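Side-chain contacts in glutaminase 1 (Escherichia coli, PDB 1U60), which hydrolyses L-glutamine to L-glutamate and ammonium and belongs to a family related to the serine beta-lactamases: residues A63-S68 against Q159-T164; A118-T123 against D190-Q195; Q25-D28 against F32-N35; P97-I102 against N165-A170. All blocks are in the same frame, centred on the assembly; numbering follows the deposited sequence.

Interaction 1: A63-S68 against Q159-T164; sequences ALESIS and QSEQTT
Glu65 and Glu161 face each other carboxylate to carboxylate in the protein interior, and they alone carry the contact between the loop 63-68 and the end of helix 155-162. The loop leaves strand 62-63 at Ala63, and the backbone of Leu64 is still hydrogen-bonded to Thr198 of the neighbouring strand. At Glu65 the chain turns with a positive phi of 48°, and the side chain bends at chi2 (-75°), which swings the carboxylate over toward the helix. Glu161 is bent in the same sense and comes from the opposite direction. Glu161 OE2 lies 2.7 Å from Glu65 OE2 and 3.3 Å from Glu65 OE1, with the two carboxylate planes 52° apart. That same Glu161 oxygen is hydrogen-bonded to the hydroxyl of Tyr29. Next comes Ser66, a predicted substrate-binding residue and the serine of the Ser-X-X-Lys motif (Ser66 to Lys69) of the beta-lactamase-like enzymes; its OG is hydrogen-bonded to Tyr244 OH. Ser68 then closes the loop, its backbone N donating to Glu65 O at 2.9 Å as helix 68-80 begins. Glu161 is itself a predicted substrate-binding residue, so the acid pair borders the probable glutamine site. Two carboxylate oxygens this close would repel each other if both groups were ionised, and the short distance suggests that the pair shares a proton.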
# COMPACT_ATOMS: atom_id res chain seq x y z
N ALA A 63 -12.27 5.19 22.89
CA ALA A 63 -12.48 3.78 22.47
C ALA A 63 -11.55 3.41 21.35
O ALA A 63 -11.40 4.16 20.40
CB ALA A 63 -13.96 3.55 22.07
N LEU A 64 -10.85 2.31 21.51
CA LEU A 64 -9.88 1.78 20.57
C LEU A 64 -10.53 1.48 19.22
O LEU A 64 -9.98 1.79 18.20
CB LEU A 64 -9.29 0.52 21.17
CG LEU A 64 -8.14 -0.17 20.41
CD1 LEU A 64 -6.92 0.72 20.29
CD2 LEU A 64 -7.75 -1.42 21.13
N GLU A 65 -11.69 0.85 19.27
CA GLU A 65 -12.48 0.42 18.15
C GLU A 65 -11.62 -0.32 17.12
O GLU A 65 -10.84 -1.17 17.52
CB GLU A 65 -13.25 1.63 17.60
CG GLU A 65 -14.28 2.16 18.62
CD GLU A 65 -15.50 1.26 18.73
OE1 GLU A 65 -15.62 0.27 17.96
OE2 GLU A 65 -16.37 1.57 19.57
N SER A 66 -11.66 0.05 15.83
CA SER A 66 -11.04 -0.83 14.84
C SER A 66 -9.51 -0.74 14.90
O SER A 66 -8.80 -1.53 14.26
CB SER A 66 -11.57 -0.60 13.43
OG SER A 66 -11.16 0.64 13.06
N ILE A 67 -8.93 0.14 15.69
CA ILE A 67 -7.49 0.05 15.87
C ILE A 67 -7.10 -1.29 16.50
O ILE A 67 -5.96 -1.79 16.29
CB ILE A 67 -6.91 1.30 16.66
CG1 ILE A 67 -7.18 2.61 15.88
CG2 ILE A 67 -5.45 1.12 16.89
CD1 ILE A 67 -6.94 3.84 16.67
N SER A 68 -8.03 -1.88 17.27
CA SER A 68 -7.86 -3.23 17.82
C SER A 68 -7.46 -4.28 16.76
O SER A 68 -6.79 -5.26 17.10
CB SER A 68 -9.15 -3.66 18.48
OG SER A 68 -10.16 -3.90 17.53
N GLN A 159 -21.28 -3.13 26.24
CA GLN A 159 -22.73 -3.40 26.26
C GLN A 159 -23.49 -2.75 25.09
O GLN A 159 -24.38 -3.38 24.48
CB GLN A 159 -23.34 -3.01 27.63
CG GLN A 159 -24.52 -3.92 28.05
CD GLN A 159 -24.07 -5.38 28.30
OE1 GLN A 159 -23.43 -5.69 29.33
NE2 GLN A 159 -24.38 -6.27 27.36
N SER A 160 -23.12 -1.51 24.74
CA SER A 160 -23.71 -0.81 23.62
C SER A 160 -23.39 -1.46 22.27
O SER A 160 -24.26 -1.64 21.41
CB SER A 160 -23.26 0.66 23.60
OG SER A 160 -23.84 1.35 24.67
N GLU A 161 -22.11 -1.79 22.09
CA GLU A 161 -21.66 -2.44 20.85
C GLU A 161 -22.29 -3.82 20.67
O GLU A 161 -22.65 -4.18 19.56
CB GLU A 161 -20.14 -2.55 20.86
CG GLU A 161 -19.43 -1.19 20.72
CD GLU A 161 -19.32 -0.71 19.29
OE1 GLU A 161 -19.90 -1.37 18.39
OE2 GLU A 161 -18.69 0.36 19.03
N GLN A 162 -22.38 -4.59 21.77
CA GLN A 162 -22.83 -5.98 21.75
C GLN A 162 -24.30 -6.05 21.36
O GLN A 162 -24.78 -7.10 20.89
CB GLN A 162 -22.66 -6.65 23.13
CG GLN A 162 -21.24 -7.03 23.62
CD GLN A 162 -20.55 -8.17 22.88
OE1 GLN A 162 -21.18 -8.99 22.19
NE2 GLN A 162 -19.26 -8.27 23.08
N THR A 163 -25.03 -4.95 21.63
CA THR A 163 -26.48 -4.94 21.41
C THR A 163 -26.88 -4.18 20.18
O THR A 163 -28.08 -4.06 19.88
CB THR A 163 -27.22 -4.40 22.64
OG1 THR A 163 -26.72 -3.11 22.98
CG2 THR A 163 -26.97 -5.24 23.83
N THR A 164 -25.89 -3.70 19.43
CA THR A 164 -26.11 -3.06 18.13
C THR A 164 -25.34 -3.61 16.94
O THR A 164 -25.35 -3.00 15.85
CB THR A 164 -25.78 -1.55 18.21
OG1 THR A 164 -24.42 -1.36 18.65
CG2 THR A 164 -26.70 -0.83 19.21

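Interaction 2: A118-T123 against D190-Q195; sequences AGAIAT and DVYTRQ
Helices 117-126 and 185-195 come closest at Ile121 and Tyr192, whose CA atoms are 5.9 Å apart, near enough for the tyrosine ring to lie directly against Ala120 and Ile121 of the other helix. Tyr192 sends its ring along helix 117-126, a course set by the extended first torsion (chi1 176°). Ile121 places CG1 over one face, 4.0 Å from the centroid of the Tyr192 ring and 27° off the normal: a CH-pi contact, with the two side chains crossing at about a right angle. The nearest ring atom to Ile121 CG1 is Tyr192 CG, at 3.7 Å. Farther out, Ala120 CB meets Tyr192 CE1 obliquely at 3.6 Å. Water 1 lies between the helices, 3.0 Å from Ala120 O and 2.9 Å from Gln195 OE1. On helix 185-195 itself, Arg194 grips Asp190 side-on, NE to OD1 and NH2 to OD2, in a salt bridge one turn long; Glu133 is a further partner of the arginine. Tyr192 is a predicted substrate-binding residue, and its ring also touches Lys69 of helix 68-80. Val191 and Gln195 pack against helix 132-147, while Thr193 meets helix 155-162, leaving helix 185-195 wedged among helices in the core.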
# COMPACT_ATOMS: atom_id res chain seq x y z
N ALA A 118 -14.63 -7.80 8.13
CA ALA A 118 -14.75 -9.23 7.85
C ALA A 118 -13.41 -9.92 8.13
O ALA A 118 -13.35 -10.93 8.82
CB ALA A 118 -15.20 -9.42 6.36
N GLY A 119 -12.31 -9.36 7.62
CA GLY A 119 -11.02 -9.93 7.90
C GLY A 119 -10.65 -9.93 9.36
O GLY A 119 -9.97 -10.83 9.84
N ALA A 120 -11.08 -8.91 10.09
CA ALA A 120 -10.71 -8.76 11.47
C ALA A 120 -11.45 -9.79 12.29
O ALA A 120 -10.90 -10.40 13.18
CB ALA A 120 -11.05 -7.36 11.95
N ILE A 121 -12.72 -10.00 11.97
CA ILE A 121 -13.51 -11.02 12.67
C ILE A 121 -12.91 -12.42 12.43
O ILE A 121 -12.80 -13.23 13.36
CB ILE A 121 -14.99 -10.94 12.26
CG1 ILE A 121 -15.61 -9.65 12.80
CG2 ILE A 121 -15.78 -12.13 12.81
CD1 ILE A 121 -16.93 -9.23 12.17
N ALA A 122 -12.46 -12.66 11.21
CA ALA A 122 -11.76 -13.91 10.85
C ALA A 122 -10.42 -14.04 11.57
O ALA A 122 -10.09 -15.16 12.06
CB ALA A 122 -11.59 -14.03 9.39
N THR A 123 -9.70 -12.93 11.73
CA THR A 123 -8.40 -12.94 12.42
C THR A 123 -8.65 -13.21 13.94
O THR A 123 -7.94 -14.00 14.57
CB THR A 123 -7.68 -11.66 12.19
OG1 THR A 123 -7.51 -11.42 10.75
CG2 THR A 123 -6.27 -11.69 12.82
N ASP A 190 -18.51 -11.97 19.27
CA ASP A 190 -18.47 -11.45 20.62
C ASP A 190 -17.06 -10.90 20.92
O ASP A 190 -16.93 -9.79 21.38
CB ASP A 190 -18.86 -12.60 21.56
CG ASP A 190 -18.69 -12.30 23.05
OD1 ASP A 190 -18.44 -11.14 23.50
OD2 ASP A 190 -18.78 -13.24 23.86
N VAL A 191 -16.04 -11.69 20.69
CA VAL A 191 -14.70 -11.26 21.10
C VAL A 191 -14.25 -10.07 20.27
O VAL A 191 -13.62 -9.16 20.79
CB VAL A 191 -13.70 -12.39 21.09
CG1 VAL A 191 -12.33 -11.93 21.48
CG2 VAL A 191 -14.18 -13.44 22.11
N TYR A 192 -14.59 -10.09 18.99
CA TYR A 192 -14.26 -8.96 18.11
C TYR A 192 -14.89 -7.66 18.69
O TYR A 192 -14.26 -6.61 18.75
CB TYR A 192 -14.74 -9.20 16.66
CG TYR A 192 -14.44 -7.96 15.85
CD1 TYR A 192 -13.13 -7.62 15.57
CD2 TYR A 192 -15.44 -7.04 15.51
CE1 TYR A 192 -12.81 -6.49 14.93
CE2 TYR A 192 -15.11 -5.86 14.84
CZ TYR A 192 -13.78 -5.61 14.56
OH TYR A 192 -13.35 -4.44 13.98
N THR A 193 -16.14 -7.76 19.13
CA THR A 193 -16.84 -6.63 19.75
C THR A 193 -16.13 -6.13 21.02
O THR A 193 -15.91 -4.93 21.18
CB THR A 193 -18.27 -7.04 20.06
OG1 THR A 193 -18.89 -7.43 18.82
CG2 THR A 193 -19.06 -5.87 20.56
N ARG A 194 -15.71 -7.06 21.86
CA ARG A 194 -14.93 -6.75 23.07
C ARG A 194 -13.66 -6.03 22.74
O ARG A 194 -13.33 -5.04 23.39
CB ARG A 194 -14.59 -8.00 23.89
CG ARG A 194 -15.80 -8.75 24.42
CD ARG A 194 -15.41 -9.90 25.33
NE ARG A 194 -16.35 -11.01 25.37
CZ ARG A 194 -16.22 -12.08 26.19
NH1 ARG A 194 -15.22 -12.14 27.05
NH2 ARG A 194 -17.08 -13.07 26.15
N GLN A 195 -12.91 -6.53 21.75
CA GLN A 195 -11.58 -5.98 21.47
C GLN A 195 -11.66 -4.53 21.00
O GLN A 195 -10.74 -3.71 21.20
CB GLN A 195 -10.81 -6.86 20.50
CG GLN A 195 -11.14 -6.62 19.03
CD GLN A 195 -10.30 -7.43 18.10
OE1 GLN A 195 -9.88 -6.91 17.01
NE2 GLN A 195 -10.09 -8.65 18.42
O HOH W 1 -9.24 -8.41 14.65

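Interaction 3: Q25-D28 against F32-N35; sequences QNAD and FLAN
Asn26 reaches from the loop 25-28 to the Leu33 carbonyl of the short helix 31-34. Its CG stands anti to the carbonyl carbon (chi1 -69°), which aims the amide at the helix, and Asn26 ND2 donates to Leu33 O at 3.2 Å, with an N-H...O angle of 156° and the donor nearly along the C=O axis. The same ND2 is hydrogen-bonded to Val36 O, so one amide nitrogen serves two carbonyls. Leu33 turns its side chain back toward the loop: Leu33 CD1 packs on Ala27 CB at 4.0 Å, and Leu33 CB rests 3.5 Å from Ala27 O. Ala27 O is 3.2 Å from Ala34 N, at an angle too poor for a hydrogen bond. Asp28 holds CG between its backbone N and carbonyl carbon (chi1 69°); this leads the carboxylate away from the helix and leaves Asp28 CB to meet Ala34 CB at 3.7 Å. This doubled-back loop borders the predicted substrate site, the nearest side-chain atoms being about 4 Å apart for Leu33 and Glu161 and for Ala27 and Val262. On the loop side, Asn26 lies on Pro281 and Pro282, and the backbone of Gln25 is bonded to Leu283, while Leu33 reaches inward to Glu65 and Phe32 packs on helix 155-162.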
# COMPACT_ATOMS: atom_id res chain seq x y z
N GLN A 25 -17.90 14.74 11.98
CA GLN A 25 -18.87 14.46 13.01
C GLN A 25 -18.44 13.27 13.86
O GLN A 25 -17.89 12.29 13.35
CB GLN A 25 -20.22 14.06 12.38
CG GLN A 25 -20.81 15.08 11.44
CD GLN A 25 -22.17 14.65 11.02
OE1 GLN A 25 -22.36 14.24 9.88
NE2 GLN A 25 -23.12 14.66 11.95
N ASN A 26 -18.74 13.29 15.16
CA ASN A 26 -18.52 12.10 15.96
C ASN A 26 -19.30 10.92 15.41
O ASN A 26 -20.43 11.07 14.93
CB ASN A 26 -19.02 12.23 17.40
CG ASN A 26 -18.21 13.19 18.24
OD1 ASN A 26 -17.57 14.13 17.75
ND2 ASN A 26 -18.30 12.99 19.55
N ALA A 27 -18.69 9.74 15.48
CA ALA A 27 -19.44 8.50 15.42
C ALA A 27 -20.58 8.61 16.44
O ALA A 27 -20.37 9.15 17.52
CB ALA A 27 -18.55 7.31 15.74
N ASP A 28 -21.79 8.19 16.03
CA ASP A 28 -22.95 8.32 16.90
C ASP A 28 -23.91 7.12 16.90
O ASP A 28 -25.06 7.23 17.36
CB ASP A 28 -23.66 9.65 16.60
CG ASP A 28 -24.32 9.67 15.22
OD1 ASP A 28 -24.26 8.65 14.51
OD2 ASP A 28 -24.95 10.66 14.80
N PHE A 32 -22.27 6.45 23.80
CA PHE A 32 -20.98 6.73 24.35
C PHE A 32 -20.15 7.54 23.34
O PHE A 32 -19.55 8.55 23.71
CB PHE A 32 -20.22 5.44 24.70
CG PHE A 32 -18.93 5.67 25.42
CD1 PHE A 32 -18.88 5.73 26.79
CD2 PHE A 32 -17.74 5.83 24.71
CE1 PHE A 32 -17.67 5.92 27.47
CE2 PHE A 32 -16.56 6.06 25.36
CZ PHE A 32 -16.51 6.10 26.75
N LEU A 33 -20.07 7.07 22.09
CA LEU A 33 -19.29 7.78 21.06
C LEU A 33 -19.90 9.14 20.73
O LEU A 33 -19.19 10.12 20.51
CB LEU A 33 -19.14 6.89 19.83
CG LEU A 33 -18.31 5.64 20.04
CD1 LEU A 33 -18.38 4.75 18.80
CD2 LEU A 33 -16.83 6.01 20.34
N ALA A 34 -21.24 9.20 20.64
CA ALA A 34 -21.92 10.44 20.32
C ALA A 34 -21.64 11.56 21.34
O ALA A 34 -21.56 12.74 20.98
CB ALA A 34 -23.45 10.19 20.26
N ASN A 35 -21.42 11.15 22.58
CA ASN A 35 -21.34 12.03 23.76
C ASN A 35 -19.91 12.43 24.11
O ASN A 35 -19.68 13.26 24.99
CB ASN A 35 -21.97 11.31 24.96
CG ASN A 35 -23.50 11.19 24.86
OD1 ASN A 35 -24.14 11.89 24.07
ND2 ASN A 35 -24.08 10.27 25.66

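Interaction 4: P97-I102 against N165-A170; sequences PFNSVI and NFHNRA
The imidazole of His167 has the amide of Asn99 over one face, with ND2 of Asn99 4.2 Å above the plane and displaced toward the rim, while Asn99 O sits at the ring edge beside NE2. The other side of the Asn99 amide is taken by the Phe98 ring: Asn99 CG lies 3.5 Å above that ring's plane, again toward its rim, so the amide lies between the two rings, closer to the phenyl. On the helix, Phe166 CE1 rests over one face of the Arg169 guanidinium. At chi1 -170° the imidazole extends away from the backbone of helix 166-178, and His167 NE2 donates to Asn99 O at 3.2 Å. The N-H...O angle is 148°, and the donor lies in the carbonyl plane although the acceptor is tilted from the ring plane.

Asn99 belongs to a type I beta turn, Pro97 to Ser100, closed by Ser100 N to Pro97 O at 3.0 Å. Ser100 is then the N-cap of helix 101-106, with OG bonded to Ala103 N, so the bond from His167 joins helix 166-178 to the turn that leads into helix 101-106. One residue on, Asn168 is a predicted substrate-binding residue and packs on Tyr192 and Asn117. Both His167 and Asn99 also touch a crystal neighbour. Val101 CG1 approaches His167 NE2 obliquely at 4.0 Å, and the valine continues onto Ile171 and Leu174.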
# COMPACT_ATOMS: atom_id res chain seq x y z
N PRO A 97 -15.78 -0.22 1.33
CA PRO A 97 -15.91 0.23 2.72
C PRO A 97 -15.63 -0.86 3.77
O PRO A 97 -15.68 -2.08 3.50
CB PRO A 97 -17.36 0.74 2.78
CG PRO A 97 -17.65 1.15 1.33
CD PRO A 97 -17.00 0.09 0.54
N PHE A 98 -15.37 -0.39 4.98
CA PHE A 98 -15.03 -1.23 6.12
C PHE A 98 -15.93 -2.44 6.38
O PHE A 98 -15.47 -3.45 6.92
CB PHE A 98 -15.00 -0.35 7.37
CG PHE A 98 -16.36 0.04 7.88
CD1 PHE A 98 -17.11 1.03 7.26
CD2 PHE A 98 -16.91 -0.60 8.98
CE1 PHE A 98 -18.37 1.40 7.75
CE2 PHE A 98 -18.19 -0.24 9.45
CZ PHE A 98 -18.90 0.76 8.83
N ASN A 99 -17.20 -2.31 6.01
CA ASN A 99 -18.21 -3.33 6.27
C ASN A 99 -18.81 -3.96 5.01
O ASN A 99 -19.89 -4.53 5.04
CB ASN A 99 -19.32 -2.68 7.11
CG ASN A 99 -20.03 -1.56 6.34
OD1 ASN A 99 -19.60 -1.14 5.26
ND2 ASN A 99 -21.18 -1.10 6.90
N SER A 100 -18.09 -3.85 3.90
CA SER A 100 -18.63 -4.24 2.61
C SER A 100 -18.82 -5.72 2.43
O SER A 100 -17.84 -6.50 2.43
CB SER A 100 -17.72 -3.76 1.48
OG SER A 100 -18.29 -4.24 0.26
N VAL A 101 -20.07 -6.17 2.27
CA VAL A 101 -20.33 -7.56 1.90
C VAL A 101 -20.18 -7.83 0.38
O VAL A 101 -20.00 -8.97 -0.00
CB VAL A 101 -21.71 -8.12 2.46
CG1 VAL A 101 -21.75 -7.98 4.02
CG2 VAL A 101 -22.93 -7.49 1.83
N ILE A 102 -20.26 -6.79 -0.45
CA ILE A 102 -19.96 -6.93 -1.88
C ILE A 102 -18.52 -7.45 -2.01
O ILE A 102 -18.25 -8.42 -2.73
CB ILE A 102 -20.14 -5.61 -2.62
CG1 ILE A 102 -21.63 -5.17 -2.64
CG2 ILE A 102 -19.63 -5.73 -4.07
CD1 ILE A 102 -21.86 -3.81 -3.34
N ASN A 165 -24.60 -4.69 17.12
CA ASN A 165 -23.62 -5.18 16.11
C ASN A 165 -24.19 -6.20 15.13
O ASN A 165 -23.51 -7.15 14.73
CB ASN A 165 -22.40 -5.77 16.82
CG ASN A 165 -22.71 -7.00 17.69
OD1 ASN A 165 -21.77 -7.65 18.28
ND2 ASN A 165 -23.98 -7.38 17.76
N PHE A 166 -25.45 -6.00 14.76
CA PHE A 166 -26.15 -6.93 13.87
C PHE A 166 -25.47 -7.15 12.53
O PHE A 166 -25.44 -8.29 12.01
CB PHE A 166 -27.60 -6.44 13.65
CG PHE A 166 -28.30 -6.09 14.95
CD1 PHE A 166 -28.49 -7.06 15.92
CD2 PHE A 166 -28.71 -4.77 15.20
CE1 PHE A 166 -29.08 -6.75 17.16
CE2 PHE A 166 -29.30 -4.45 16.42
CZ PHE A 166 -29.47 -5.44 17.41
N HIS A 167 -24.91 -6.11 11.95
CA HIS A 167 -24.28 -6.29 10.68
C HIS A 167 -22.98 -7.12 10.81
O HIS A 167 -22.68 -7.95 9.92
CB HIS A 167 -24.07 -4.93 10.03
CG HIS A 167 -23.63 -5.00 8.62
ND1 HIS A 167 -24.49 -4.85 7.55
CD2 HIS A 167 -22.40 -5.18 8.09
CE1 HIS A 167 -23.81 -4.96 6.42
NE2 HIS A 167 -22.54 -5.18 6.72
N ASN A 168 -22.23 -6.98 11.91
CA ASN A 168 -21.08 -7.85 12.15
C ASN A 168 -21.48 -9.31 12.42
O ASN A 168 -20.73 -10.24 12.06
CB ASN A 168 -20.22 -7.35 13.30
CG ASN A 168 -19.31 -6.22 12.93
OD1 ASN A 168 -18.78 -5.53 13.85
ND2 ASN A 168 -19.15 -5.92 11.66
N ARG A 169 -22.64 -9.53 13.02
CA ARG A 169 -23.19 -10.90 13.18
C ARG A 169 -23.41 -11.53 11.84
O ARG A 169 -23.07 -12.73 11.63
CB ARG A 169 -24.50 -10.93 13.96
CG ARG A 169 -24.46 -10.36 15.38
CD ARG A 169 -25.78 -10.36 16.09
NE ARG A 169 -25.71 -9.49 17.27
CZ ARG A 169 -26.64 -9.47 18.23
NH1 ARG A 169 -27.70 -10.29 18.21
NH2 ARG A 169 -26.51 -8.63 19.24
N ALA A 170 -23.96 -10.74 10.91
CA ALA A 170 -24.12 -11.20 9.53
C ALA A 170 -22.79 -11.59 8.88
O ALA A 170 -22.69 -12.65 8.27
CB ALA A 170 -24.78 -10.18 8.70

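Interactions 1 and 2 are buried and interactions 3 and 4 lie at the surface. The buried pair differ sharply: two acids confront each other in interaction 1, whereas an aromatic ring lies on aliphatic carbon in interaction 2. They are joined through Ser68 OG and Gln195 OE1, and by Thr193 packing on Glu161. Interactions 3 and 4 each have one side-chain donor meeting a backbone carbonyl, an amide in one and an imidazole in the other, and do not touch. Interaction 3 reaches the acid pair through Leu33 CD1, and interaction 4 reaches interaction 2 through Asn168. Helices 155-162 and 166-178 follow each other, linking interactions 1 and 4 around the predicted substrate site.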